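Local coordinates for protein endolysin B (Mycobacterium phage D29, PDB 3HC7) that hydrolyses the ester junction between mycolic acid and arabinogalactan in the mycobacterial cell wall, so that the phage can lyse its host, at residues 10-15 with 228-233; 76-81 with 86-91; 94-97 with 102-105; 175-178 with 184-187; 191-194 with 200-203. All blocks are in the same frame, centred on the assembly; numbering follows the deposited sequence.

Contact 2 lies deepest, about 7 Å from the centre of the chain, where strand 76-81 of the five-stranded parallel sheet meets helix 83-96. Contact 3 follows on the far end of that helix, its centre 13 Å away and touching contact 2 through V91, I96 and L103. Contacts 4 and 5 come next along the chain, in the helical part; their centres are 15 Å apart and I186 joins them. Contact 1 encloses all the others in sequence, bringing the loop after strand 5-9 to the end of helix 212-230. Contacts 1 and 2 touch at G11 and Y81; T12 of contact 1 lies beside the catalytic S82, so helix 212-230 ends near the active site.

Contact 1: residues 10-15 with 228-233; sequences HGTGQP and FFARSR
T12 and G13, on the loop that leaves strand 5-9 and passes the catalytic S82, rest against A230, the last residue of helix 212-230. The touch is made by methyl groups: CG2 of T12 lies 3.7 Å from CB of A230. With CG2 anti to the backbone N, this methyl faces the helix, while OG1 stands beside the backbone N and bonds Q83 NE2. T12 N meets S82 OG in a further hydrogen bond. In alpha/beta hydrolases the loop at this place commonly supplies part of the oxyanion hole, and the position of T12 is consistent with that role. The chain turns here in a type II beta turn from G11 to Q14, whose third place G13 takes with a positive phi of 92°, a conformation that suits glycine. Lacking a side chain, G13 can bring its CA within 3.7 Å of A230 O. A small alanine likewise allows the close approach of the helix end. One residue earlier, F229 sets its ring against those of W238 and the catalytic H240.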
loop_
_atom_site.group_PDB
_atom_site.type_symbol
_atom_site.label_atom_id
_atom_site.label_comp_id
_atom_site.label_asym_id
_atom_site.label_seq_id
_atom_site.Cartn_x
_atom_site.Cartn_y
_atom_site.Cartn_z
ATOM N N HIS A 10 1.724 -2.633 8.001
ATOM C CA HIS A 10 2.030 -1.246 8.336
ATOM C C HIS A 10 2.569 -0.418 7.173
ATOM O O HIS A 10 3.033 -0.955 6.162
ATOM C CB HIS A 10 3.028 -1.193 9.497
ATOM C CG HIS A 10 2.392 -1.284 10.846
ATOM N ND1 HIS A 10 1.634 -0.263 11.379
ATOM C CD2 HIS A 10 2.407 -2.266 11.777
ATOM C CE1 HIS A 10 1.216 -0.609 12.584
ATOM N NE2 HIS A 10 1.668 -1.823 12.849
ATOM N N GLY A 11 2.517 0.901 7.342
ATOM C CA GLY A 11 3.096 1.827 6.390
ATOM C C GLY A 11 4.582 2.003 6.625
ATOM O O GLY A 11 5.150 1.461 7.575
ATOM N N THR A 12 5.212 2.768 5.743
ATOM C CA THR A 12 6.636 3.053 5.817
ATOM C C THR A 12 7.039 3.549 7.209
ATOM O O THR A 12 6.352 4.376 7.809
ATOM C CB THR A 12 6.993 4.117 4.768
ATOM O OG1 THR A 12 6.539 3.673 3.487
ATOM C CG2 THR A 12 8.492 4.372 4.730
ATOM N N GLY A 13 8.143 3.024 7.728
ATOM C CA GLY A 13 8.683 3.493 8.992
ATOM C C GLY A 13 8.237 2.762 10.245
ATOM O O GLY A 13 8.681 3.100 11.341
ATOM N N GLN A 14 7.366 1.764 10.103
ATOM C CA GLN A 14 6.910 1.002 11.268
ATOM C C GLN A 14 7.184 -0.495 11.110
ATOM O O GLN A 14 6.298 -1.247 10.712
ATOM C CB GLN A 14 5.416 1.240 11.520
ATOM C CG GLN A 14 4.821 0.439 12.668
ATOM C CD GLN A 14 5.570 0.630 13.979
ATOM O OE1 GLN A 14 5.057 1.243 14.922
ATOM N NE2 GLN A 14 6.789 0.103 14.047
ATOM N N PRO A 15 8.417 -0.931 11.434
ATOM C CA PRO A 15 8.828 -2.333 11.251
ATOM C C PRO A 15 8.292 -3.267 12.337
ATOM O O PRO A 15 8.612 -4.458 12.324
ATOM C CB PRO A 15 10.362 -2.279 11.344
ATOM C CG PRO A 15 10.729 -0.837 11.636
ATOM C CD PRO A 15 9.489 -0.102 12.015
ATOM N N PHE A 228 11.780 11.686 6.087
ATOM C CA PHE A 228 11.169 12.659 6.996
ATOM C C PHE A 228 9.777 12.229 7.474
ATOM O O PHE A 228 9.437 12.385 8.641
ATOM C CB PHE A 228 11.087 14.016 6.293
ATOM C CG PHE A 228 10.378 15.080 7.084
ATOM C CD1 PHE A 228 11.031 15.763 8.095
ATOM C CD2 PHE A 228 9.060 15.412 6.802
ATOM C CE1 PHE A 228 10.383 16.754 8.820
ATOM C CE2 PHE A 228 8.407 16.397 7.524
ATOM C CZ PHE A 228 9.072 17.069 8.532
ATOM N N PHE A 229 8.969 11.686 6.573
ATOM C CA PHE A 229 7.637 11.202 6.957
ATOM C C PHE A 229 7.694 9.896 7.750
ATOM O O PHE A 229 6.846 9.635 8.602
ATOM C CB PHE A 229 6.748 11.005 5.728
ATOM C CG PHE A 229 6.215 12.283 5.155
ATOM C CD1 PHE A 229 5.712 13.273 5.984
ATOM C CD2 PHE A 229 6.203 12.491 3.784
ATOM C CE1 PHE A 229 5.220 14.456 5.461
ATOM C CE2 PHE A 229 5.708 13.672 3.251
ATOM C CZ PHE A 229 5.215 14.654 4.091
ATOM N N ALA A 230 8.699 9.078 7.454
ATOM C CA ALA A 230 8.810 7.746 8.027
ATOM C C ALA A 230 9.331 7.764 9.457
ATOM O O ALA A 230 8.904 6.970 10.293
ATOM C CB ALA A 230 9.701 6.873 7.157
ATOM N N ARG A 231 10.261 8.667 9.730
ATOM C CA ARG A 231 10.976 8.648 10.995
ATOM C C ARG A 231 11.148 10.050 11.543
ATOM O O ARG A 231 12.270 10.490 11.784
ATOM C CB ARG A 231 12.351 7.998 10.809
ATOM N N SER A 232 10.039 10.755 11.734
ATOM C CA SER A 232 10.115 12.125 12.229
ATOM C C SER A 232 8.816 12.549 12.899
ATOM O O SER A 232 7.725 12.350 12.358
ATOM C CB SER A 232 10.468 13.090 11.095
ATOM O OG SER A 232 11.327 14.124 11.544
ATOM N N ARG A 233 8.949 13.131 14.086
ATOM C CA ARG A 233 7.807 13.634 14.834
ATOM C C ARG A 233 7.257 14.915 14.209
ATOM O O ARG A 233 7.882 15.975 14.284
ATOM C CB ARG A 233 8.188 13.876 16.297
ATOM C CG ARG A 233 8.452 12.603 17.081
ATOM C CD ARG A 233 8.912 12.910 18.494
ATOM N NE ARG A 233 8.915 11.718 19.335
ATOM C CZ ARG A 233 9.383 11.679 20.578
ATOM N NH1 ARG A 233 9.895 12.770 21.132
ATOM N NH2 ARG A 233 9.343 10.547 21.268
#

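Contact 2: residues 76-81 with 86-91; sequences FAMAGY and IVVGQV
V88 packs its two methyl groups against M78 and G80 in a buried contact, its side chains all apolar, between strand and helix at the heart of the alpha/beta-hydrolase fold. Strand 76-81 and helix 83-96 open a beta-alpha-beta unit that strand 110-116 completes, and between them lies the sharp turn with the GxSxG sequence, the nucleophile elbow, which carries the catalytic S82. The chain doubles back there, so the two short segments run at 137° to each other, with axes that approach to 7.3 Å. G80, the first glycine of the elbow sequence, presents bare backbone to the helix and lets V88 settle closely: V88 CG2 is 3.8 Å from G80 N. The other branch of V88, CG1, stands anti to the backbone N (chi1 173°) and reaches M78. A long, flexible methionine suits this side of the strand, since its chain, bent at chi3 (-61°), brings CE back alongside the valine methyl as the two side chains slide past each other in opposite directions. V88 also touches V9, V113 and F115 on the neighbouring strands, which makes a beta-branched, compact side chain fitting here. Further along the helix, V91 CG1 lies 4.4 Å from M78 SD. V88 CG1 meets the methionine at two points on one side, 3.8 Å from M78 CB and 3.7 Å from M78 CE.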
loop_
_atom_site.group_PDB
_atom_site.type_symbol
_atom_site.label_atom_id
_atom_site.label_comp_id
_atom_site.label_asym_id
_atom_site.label_seq_id
_atom_site.Cartn_x
_atom_site.Cartn_y
_atom_site.Cartn_z
ATOM N N PHE A 76 -11.627 -14.112 5.335
ATOM C CA PHE A 76 -10.578 -13.173 5.748
ATOM C C PHE A 76 -10.722 -11.783 5.159
ATOM O O PHE A 76 -11.527 -11.552 4.253
ATOM C CB PHE A 76 -9.173 -13.737 5.479
ATOM C CG PHE A 76 -8.772 -13.735 4.024
ATOM C CD1 PHE A 76 -9.426 -14.548 3.107
ATOM C CD2 PHE A 76 -7.722 -12.939 3.579
ATOM C CE1 PHE A 76 -9.061 -14.560 1.767
ATOM C CE2 PHE A 76 -7.337 -12.945 2.240
ATOM C CZ PHE A 76 -8.011 -13.755 1.332
ATOM N N ALA A 77 -9.922 -10.867 5.697
ATOM C CA ALA A 77 -9.873 -9.488 5.247
ATOM C C ALA A 77 -8.421 -9.026 5.302
ATOM O O ALA A 77 -7.599 -9.615 6.006
ATOM C CB ALA A 77 -10.753 -8.612 6.140
ATOM N N MET A 78 -8.099 -7.979 4.556
ATOM C CA MET A 78 -6.746 -7.439 4.566
ATOM C C MET A 78 -6.776 -5.925 4.704
ATOM O O MET A 78 -7.711 -5.267 4.244
ATOM C CB MET A 78 -5.997 -7.827 3.287
ATOM C CG MET A 78 -5.767 -9.324 3.100
ATOM S SD MET A 78 -4.813 -9.685 1.607
ATOM C CE MET A 78 -5.901 -9.014 0.354
ATOM N N ALA A 79 -5.747 -5.378 5.341
ATOM C CA ALA A 79 -5.656 -3.941 5.553
ATOM C C ALA A 79 -4.207 -3.490 5.502
ATOM O O ALA A 79 -3.362 -3.984 6.249
ATOM C CB ALA A 79 -6.281 -3.556 6.891
ATOM N N GLY A 80 -3.930 -2.539 4.623
ATOM C CA GLY A 80 -2.586 -2.019 4.472
ATOM C C GLY A 80 -2.576 -0.520 4.263
ATOM O O GLY A 80 -3.472 0.039 3.628
ATOM N N TYR A 81 -1.539 0.121 4.788
ATOM C CA TYR A 81 -1.378 1.569 4.719
ATOM C C TYR A 81 -0.068 1.912 4.020
ATOM O O TYR A 81 0.979 1.353 4.350
ATOM C CB TYR A 81 -1.406 2.138 6.141
ATOM C CG TYR A 81 -0.972 3.581 6.296
ATOM C CD1 TYR A 81 -1.429 4.571 5.433
ATOM C CD2 TYR A 81 -0.137 3.954 7.339
ATOM C CE1 TYR A 81 -1.040 5.889 5.588
ATOM C CE2 TYR A 81 0.259 5.270 7.506
ATOM C CZ TYR A 81 -0.193 6.230 6.631
ATOM O OH TYR A 81 0.203 7.534 6.802
ATOM N N ILE A 86 0.711 -1.099 -0.863
ATOM C CA ILE A 86 1.357 -1.765 -1.995
ATOM C C ILE A 86 1.453 -3.275 -1.745
ATOM O O ILE A 86 1.146 -4.076 -2.635
ATOM C CB ILE A 86 2.775 -1.222 -2.279
ATOM C CG1 ILE A 86 2.768 0.295 -2.473
ATOM C CG2 ILE A 86 3.373 -1.893 -3.525
ATOM C CD1 ILE A 86 4.191 0.889 -2.599
ATOM N N VAL A 87 1.882 -3.662 -0.542
ATOM C CA VAL A 87 1.995 -5.079 -0.207
ATOM C C VAL A 87 0.653 -5.788 -0.394
ATOM O O VAL A 87 0.575 -6.801 -1.088
ATOM C CB VAL A 87 2.512 -5.312 1.237
ATOM C CG1 VAL A 87 2.376 -6.804 1.631
ATOM C CG2 VAL A 87 3.956 -4.837 1.377
ATOM N N VAL A 88 -0.400 -5.256 0.221
ATOM C CA VAL A 88 -1.728 -5.870 0.112
ATOM C C VAL A 88 -2.212 -5.857 -1.339
ATOM O O VAL A 88 -2.818 -6.822 -1.811
ATOM C CB VAL A 88 -2.773 -5.167 1.010
ATOM C CG1 VAL A 88 -4.179 -5.718 0.746
ATOM C CG2 VAL A 88 -2.417 -5.326 2.490
ATOM N N GLY A 89 -1.947 -4.757 -2.037
ATOM C CA GLY A 89 -2.352 -4.609 -3.426
ATOM C C GLY A 89 -1.660 -5.605 -4.350
ATOM O O GLY A 89 -2.281 -6.151 -5.258
ATOM N N GLN A 90 -0.376 -5.858 -4.110
ATOM C CA GLN A 90 0.361 -6.815 -4.922
ATOM C C GLN A 90 -0.169 -8.214 -4.716
ATOM O O GLN A 90 -0.329 -8.972 -5.675
ATOM C CB GLN A 90 1.847 -6.771 -4.595
ATOM C CG GLN A 90 2.544 -5.574 -5.191
ATOM C CD GLN A 90 2.726 -5.703 -6.683
ATOM O OE1 GLN A 90 3.250 -6.702 -7.166
ATOM N NE2 GLN A 90 2.311 -4.681 -7.425
ATOM N N VAL A 91 -0.434 -8.555 -3.455
ATOM C CA VAL A 91 -0.942 -9.874 -3.120
ATOM C C VAL A 91 -2.299 -10.078 -3.772
ATOM O O VAL A 91 -2.535 -11.101 -4.395
ATOM C CB VAL A 91 -1.005 -10.102 -1.590
ATOM C CG1 VAL A 91 -1.871 -11.303 -1.259
ATOM C CG2 VAL A 91 0.390 -10.299 -1.037
#

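Contact 3: residues 94-97 with 102-105; sequences HHIL and RLHR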
loop_
_atom_site.group_PDB
_atom_site.type_symbol
_atom_site.label_atom_id
_atom_site.label_comp_id
_atom_site.label_asym_id
_atom_site.label_seq_id
_atom_site.Cartn_x
_atom_site.Cartn_y
_atom_site.Cartn_z
ATOM N N HIS A 94 -1.944 -9.901 -7.961
ATOM C CA HIS A 94 -1.107 -10.882 -8.635
ATOM C C HIS A 94 -1.036 -12.241 -7.975
ATOM O O HIS A 94 -0.372 -13.125 -8.503
ATOM C CB HIS A 94 0.317 -10.346 -8.819
ATOM C CG HIS A 94 0.394 -9.156 -9.717
ATOM N ND1 HIS A 94 0.932 -7.951 -9.311
ATOM C CD2 HIS A 94 -0.012 -8.977 -10.997
ATOM C CE1 HIS A 94 0.858 -7.085 -10.306
ATOM N NE2 HIS A 94 0.289 -7.682 -11.341
ATOM N N HIS A 95 -1.695 -12.416 -6.826
ATOM C CA HIS A 95 -1.642 -13.706 -6.140
ATOM C C HIS A 95 -3.010 -14.267 -5.766
ATOM O O HIS A 95 -3.184 -15.482 -5.703
ATOM C CB HIS A 95 -0.686 -13.660 -4.942
ATOM C CG HIS A 95 0.734 -13.380 -5.331
ATOM N ND1 HIS A 95 1.272 -12.112 -5.314
ATOM C CD2 HIS A 95 1.719 -14.198 -5.772
ATOM C CE1 HIS A 95 2.531 -12.160 -5.716
ATOM N NE2 HIS A 95 2.828 -13.413 -6.000
ATOM N N ILE A 96 -3.987 -13.391 -5.570
ATOM C CA ILE A 96 -5.349 -13.840 -5.294
ATOM C C ILE A 96 -6.231 -13.847 -6.540
ATOM O O ILE A 96 -6.890 -14.846 -6.831
ATOM C CB ILE A 96 -6.018 -12.989 -4.195
ATOM C CG1 ILE A 96 -5.175 -13.026 -2.915
ATOM C CG2 ILE A 96 -7.431 -13.484 -3.917
ATOM C CD1 ILE A 96 -5.711 -12.146 -1.779
ATOM N N LEU A 97 -6.245 -12.741 -7.278
ATOM C CA LEU A 97 -7.109 -12.639 -8.457
ATOM C C LEU A 97 -6.781 -13.569 -9.639
ATOM O O LEU A 97 -7.688 -14.105 -10.269
ATOM C CB LEU A 97 -7.202 -11.192 -8.947
ATOM C CG LEU A 97 -7.784 -10.200 -7.943
ATOM C CD1 LEU A 97 -7.918 -8.837 -8.575
ATOM C CD2 LEU A 97 -9.139 -10.686 -7.444
ATOM N N ARG A 102 -1.217 -18.174 -6.645
ATOM C CA ARG A 102 -0.981 -19.026 -5.481
ATOM C C ARG A 102 -2.118 -18.998 -4.463
ATOM O O ARG A 102 -2.361 -19.985 -3.773
ATOM C CB ARG A 102 0.333 -18.621 -4.808
ATOM C CG ARG A 102 0.784 -19.524 -3.668
ATOM C CD ARG A 102 2.230 -19.217 -3.298
ATOM N NE ARG A 102 2.615 -19.769 -2.000
ATOM C CZ ARG A 102 3.716 -19.423 -1.333
ATOM N NH1 ARG A 102 4.549 -18.523 -1.841
ATOM N NH2 ARG A 102 3.986 -19.972 -0.154
ATOM N N LEU A 103 -2.821 -17.872 -4.365
ATOM C CA LEU A 103 -3.864 -17.735 -3.353
ATOM C C LEU A 103 -5.264 -17.689 -3.957
ATOM O O LEU A 103 -6.223 -17.313 -3.285
ATOM C CB LEU A 103 -3.622 -16.487 -2.500
ATOM C CG LEU A 103 -2.263 -16.414 -1.804
ATOM C CD1 LEU A 103 -2.101 -15.089 -1.084
ATOM C CD2 LEU A 103 -2.109 -17.568 -0.831
ATOM N N HIS A 104 -5.371 -18.068 -5.225
ATOM C CA HIS A 104 -6.616 -17.921 -5.948
ATOM C C HIS A 104 -7.721 -18.754 -5.327
ATOM O O HIS A 104 -8.880 -18.358 -5.355
ATOM C CB HIS A 104 -6.445 -18.284 -7.429
ATOM C CG HIS A 104 -7.678 -18.063 -8.245
ATOM N ND1 HIS A 104 -8.193 -16.806 -8.483
ATOM C CD2 HIS A 104 -8.505 -18.936 -8.870
ATOM C CE1 HIS A 104 -9.279 -16.913 -9.227
ATOM N NE2 HIS A 104 -9.489 -18.195 -9.476
ATOM N N ARG A 105 -7.357 -19.901 -4.760
ATOM C CA ARG A 105 -8.337 -20.784 -4.129
ATOM C C ARG A 105 -8.952 -20.152 -2.887
ATOM O O ARG A 105 -9.959 -20.637 -2.378
ATOM C CB ARG A 105 -7.705 -22.131 -3.771
ATOM C CG ARG A 105 -6.600 -22.052 -2.730
ATOM C CD ARG A 105 -5.766 -23.327 -2.720
ATOM N NE ARG A 105 -4.571 -23.187 -1.893
ATOM C CZ ARG A 105 -4.513 -23.516 -0.608
ATOM N NH1 ARG A 105 -5.586 -24.010 -0.003
ATOM N NH2 ARG A 105 -3.387 -23.351 0.076
#
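I96 and L103 form the tight part of this contact, both buried, their side chains crossing obliquely with I96 CG1 3.8 Å from L103 CB. Two branched aliphatic residues suit this inner side, where V91 of the same helix packs on both and I61 of helix 50-70 adds to the cover of L103. The backbone is joined by L103 N, which bonds H95 O at 2.8 Å, with the donor tilted 29° from the carbonyl plane. H104 makes the second bond: its ND1 donates to I96 O at 2.9 Å, and the oxygen lies at the ring edge. CG of H104, anti to the backbone N (chi1 -176°), brings the imidazole to that carbonyl, a task for which a side chain with a ring N-H is well suited. The outer side is looser. R102 is exposed, and its long chain leads away from the helix to a salt bridge with E65, as R105 does with D69. Near its C-terminal end the helix widens into a pi-type turn, in which V91 O probably bonds I96 N. The returning loop donates to carbonyls at the helix end, in the connection to strand 110-116 of a beta-alpha-beta unit.

Contact 4: residues 175-178 with 184-187; sequences DLHE and GRIV
R185 brings the edge of its guanidinium group up to the backbone carbonyl of L176, while its side chain crosses that of L176 at about a right angle. NH2 bonds L176 O at 2.7 Å, with the oxygen lying near the guanidinium plane and an N-H...O angle of 154°. NH1 adds a weak bond to the same oxygen at 3.0 Å, so the carbonyl is held in a fork. The arginine chain bends at chi3 (-54°) on its way from helix 179-189 to the loop. A long side chain suits this place, since even the nearest CA atoms across the contact, of H177 and R185, are 9.7 Å apart. L176 also lays its CD1 4.0 Å from R185 NH1, and the H177 ring stands nearby with its plane at 64° to the guanidinium. L176 and H177 are the middle residues of a type I beta turn from D175 to E178, closed by E178 N bonding D175 O at 3.0 Å; E178 is the N-cap of the helix that carries R185. NH1 has a further bond to I143 O, and NE a long, weak ion pair with E145. The buried guanidinium is thus met by two neutral carbonyls, whose dipoles would probably stabilise its charge, with E145 contributing only weakly.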
loop_
_atom_site.group_PDB
_atom_site.type_symbol
_atom_site.label_atom_id
_atom_site.label_comp_id
_atom_site.label_asym_id
_atom_site.label_seq_id
_atom_site.Cartn_x
_atom_site.Cartn_y
_atom_site.Cartn_z
ATOM N N ASP A 175 -0.903 13.730 -15.523
ATOM C CA ASP A 175 0.427 14.062 -15.012
ATOM C C ASP A 175 1.312 12.831 -14.853
ATOM O O ASP A 175 2.437 12.920 -14.368
ATOM C CB ASP A 175 0.311 14.766 -13.662
ATOM C CG ASP A 175 -0.339 16.123 -13.767
ATOM O OD1 ASP A 175 -0.575 16.581 -14.901
ATOM O OD2 ASP A 175 -0.615 16.728 -12.713
ATOM N N LEU A 176 0.794 11.689 -15.279
ATOM C CA LEU A 176 1.373 10.394 -14.947
ATOM C C LEU A 176 2.817 10.217 -15.419
ATOM O O LEU A 176 3.581 9.437 -14.840
ATOM C CB LEU A 176 0.492 9.292 -15.525
ATOM C CG LEU A 176 0.144 8.119 -14.616
ATOM C CD1 LEU A 176 0.123 8.535 -13.153
ATOM C CD2 LEU A 176 -1.200 7.559 -15.035
ATOM N N HIS A 177 3.192 10.932 -16.470
ATOM C CA HIS A 177 4.534 10.776 -17.018
ATOM C C HIS A 177 5.311 12.073 -17.000
ATOM O O HIS A 177 6.301 12.234 -17.705
ATOM C CB HIS A 177 4.483 10.163 -18.412
ATOM C CG HIS A 177 3.900 8.786 -18.425
ATOM N ND1 HIS A 177 4.557 7.696 -17.894
ATOM C CD2 HIS A 177 2.709 8.325 -18.876
ATOM C CE1 HIS A 177 3.804 6.621 -18.031
ATOM N NE2 HIS A 177 2.677 6.974 -18.623
ATOM N N GLU A 178 4.848 13.001 -16.177
ATOM C CA GLU A 178 5.632 14.181 -15.852
ATOM C C GLU A 178 6.924 13.733 -15.156
ATOM O O GLU A 178 6.939 12.751 -14.409
ATOM C CB GLU A 178 4.792 15.109 -14.971
ATOM C CG GLU A 178 5.559 16.102 -14.119
ATOM C CD GLU A 178 4.633 16.896 -13.207
ATOM O OE1 GLU A 178 3.403 16.860 -13.429
ATOM O OE2 GLU A 178 5.125 17.550 -12.269
ATOM N N GLY A 184 9.745 10.007 -8.911
ATOM C CA GLY A 184 9.048 9.402 -7.786
ATOM C C GLY A 184 8.798 7.911 -7.961
ATOM O O GLY A 184 9.040 7.117 -7.039
ATOM N N ARG A 185 8.307 7.509 -9.131
ATOM C CA ARG A 185 8.093 6.076 -9.375
ATOM C C ARG A 185 9.425 5.351 -9.344
ATOM O O ARG A 185 9.531 4.257 -8.816
ATOM C CB ARG A 185 7.407 5.816 -10.719
ATOM C CG ARG A 185 5.923 5.581 -10.621
ATOM C CD ARG A 185 5.359 4.992 -11.905
ATOM N NE ARG A 185 5.695 5.796 -13.064
ATOM C CZ ARG A 185 4.932 6.772 -13.538
ATOM N NH1 ARG A 185 3.788 7.075 -12.945
ATOM N NH2 ARG A 185 5.318 7.446 -14.605
ATOM N N ILE A 186 10.459 5.971 -9.906
ATOM C CA ILE A 186 11.771 5.344 -9.904
ATOM C C ILE A 186 12.232 5.028 -8.479
ATOM O O ILE A 186 12.675 3.910 -8.188
ATOM C CB ILE A 186 12.792 6.223 -10.631
ATOM C CG1 ILE A 186 12.606 6.045 -12.141
ATOM C CG2 ILE A 186 14.213 5.867 -10.203
ATOM C CD1 ILE A 186 13.335 7.055 -12.974
ATOM N N VAL A 187 12.114 6.018 -7.598
ATOM C CA VAL A 187 12.515 5.873 -6.200
ATOM C C VAL A 187 11.768 4.729 -5.504
ATOM O O VAL A 187 12.359 3.897 -4.804
ATOM C CB VAL A 187 12.325 7.207 -5.430
ATOM C CG1 VAL A 187 12.321 6.980 -3.941
ATOM C CG2 VAL A 187 13.428 8.157 -5.796
#

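Contact 5: residues 191-194 with 200-203; sequences SGFI and VVAQ
G192 and F193 give their backbone carbonyls to the first turn of helix 200-207, whose N-H groups have no earlier helical turn to bond. V200 N donates to G192 O at 2.8 Å, in the carbonyl plane, and V201 N to F193 O at 3.0 Å, both with N-H...O angles of 156°. The next amide, A202 N, is bonded to S199 OG, and Q203 turns its NE2 to D198 O, so each of these donors has a partner. The backbone of S191 is bonded to that of D198, which closes the loop just behind. G192 is nearly fully extended (phi 167°), a conformation that glycine enters easily and that points its carbonyl at the helix. Beyond the bonds, the F193 ring lies against V200: V200 CG1 stands over one face, 4.1 Å from the F193 ring centroid, in a CH-pi contact, while CD1 of F193 is 4.0 Å from V200 CG2. V201 CG2 lies 4.2 Å from F193 CD2, the two side chains crossing at about a right angle. A broad aromatic ring suits this position, for it also touches I216, A219 and I223 of helix 212-230. Beta-branched valines offer compact surfaces to it. First-turn amides lack acceptors within their own helix; here they are served by carbonyls of the loop that links the consecutive helices 179-189 and 200-207.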
loop_
_atom_site.group_PDB
_atom_site.type_symbol
_atom_site.label_atom_id
_atom_site.label_comp_id
_atom_site.label_asym_id
_atom_site.label_seq_id
_atom_site.Cartn_x
_atom_site.Cartn_y
_atom_site.Cartn_z
ATOM N N SER A 191 15.990 -0.871 -6.498
ATOM C CA SER A 191 16.633 -1.814 -5.586
ATOM C C SER A 191 17.642 -1.104 -4.680
ATOM O O SER A 191 18.070 -1.648 -3.664
ATOM C CB SER A 191 17.344 -2.909 -6.381
ATOM O OG SER A 191 18.283 -2.346 -7.282
ATOM N N GLY A 192 18.009 0.113 -5.067
ATOM C CA GLY A 192 19.033 0.918 -4.400
ATOM C C GLY A 192 19.382 2.087 -5.313
ATOM O O GLY A 192 18.861 2.169 -6.426
ATOM N N PHE A 193 20.258 2.989 -4.875
ATOM C CA PHE A 193 20.560 4.177 -5.665
ATOM C C PHE A 193 21.527 3.846 -6.797
ATOM O O PHE A 193 21.353 4.292 -7.930
ATOM C CB PHE A 193 21.170 5.279 -4.783
ATOM C CG PHE A 193 20.839 6.661 -5.244
ATOM C CD1 PHE A 193 19.697 7.300 -4.792
ATOM C CD2 PHE A 193 21.656 7.321 -6.151
ATOM C CE1 PHE A 193 19.378 8.592 -5.230
ATOM C CE2 PHE A 193 21.345 8.596 -6.588
ATOM C CZ PHE A 193 20.199 9.232 -6.129
ATOM N N ILE A 194 22.551 3.066 -6.461
ATOM C CA ILE A 194 23.588 2.648 -7.396
ATOM C C ILE A 194 23.767 1.146 -7.240
ATOM O O ILE A 194 23.816 0.628 -6.120
ATOM C CB ILE A 194 24.953 3.294 -7.061
ATOM C CG1 ILE A 194 24.779 4.715 -6.535
ATOM C CG2 ILE A 194 25.868 3.293 -8.272
ATOM C CD1 ILE A 194 26.104 5.395 -6.161
ATOM N N VAL A 200 18.388 3.344 -8.972
ATOM C CA VAL A 200 17.931 4.678 -9.345
ATOM C C VAL A 200 18.726 5.162 -10.555
ATOM O O VAL A 200 18.144 5.668 -11.520
ATOM C CB VAL A 200 18.061 5.679 -8.186
ATOM C CG1 VAL A 200 17.828 7.121 -8.680
ATOM C CG2 VAL A 200 17.086 5.317 -7.064
ATOM N N VAL A 201 20.047 4.997 -10.511
ATOM C CA VAL A 201 20.906 5.524 -11.574
ATOM C C VAL A 201 20.665 4.836 -12.926
ATOM O O VAL A 201 20.648 5.490 -13.970
ATOM C CB VAL A 201 22.403 5.471 -11.201
ATOM C CG1 VAL A 201 23.276 5.699 -12.429
ATOM C CG2 VAL A 201 22.729 6.501 -10.124
ATOM N N ALA A 202 20.470 3.521 -12.906
ATOM C CA ALA A 202 20.160 2.786 -14.137
ATOM C C ALA A 202 18.843 3.287 -14.723
ATOM O O ALA A 202 18.733 3.541 -15.922
ATOM C CB ALA A 202 20.074 1.303 -13.860
ATOM N N GLN A 203 17.845 3.427 -13.859
ATOM C CA GLN A 203 16.544 3.929 -14.265
ATOM C C GLN A 203 16.584 5.366 -14.773
ATOM O O GLN A 203 15.860 5.711 -15.714
ATOM C CB GLN A 203 15.528 3.771 -13.132
ATOM C CG GLN A 203 15.246 2.309 -12.773
ATOM C CD GLN A 203 14.135 2.159 -11.744
ATOM O OE1 GLN A 203 12.960 2.371 -12.041
ATOM N NE2 GLN A 203 14.506 1.777 -10.528
#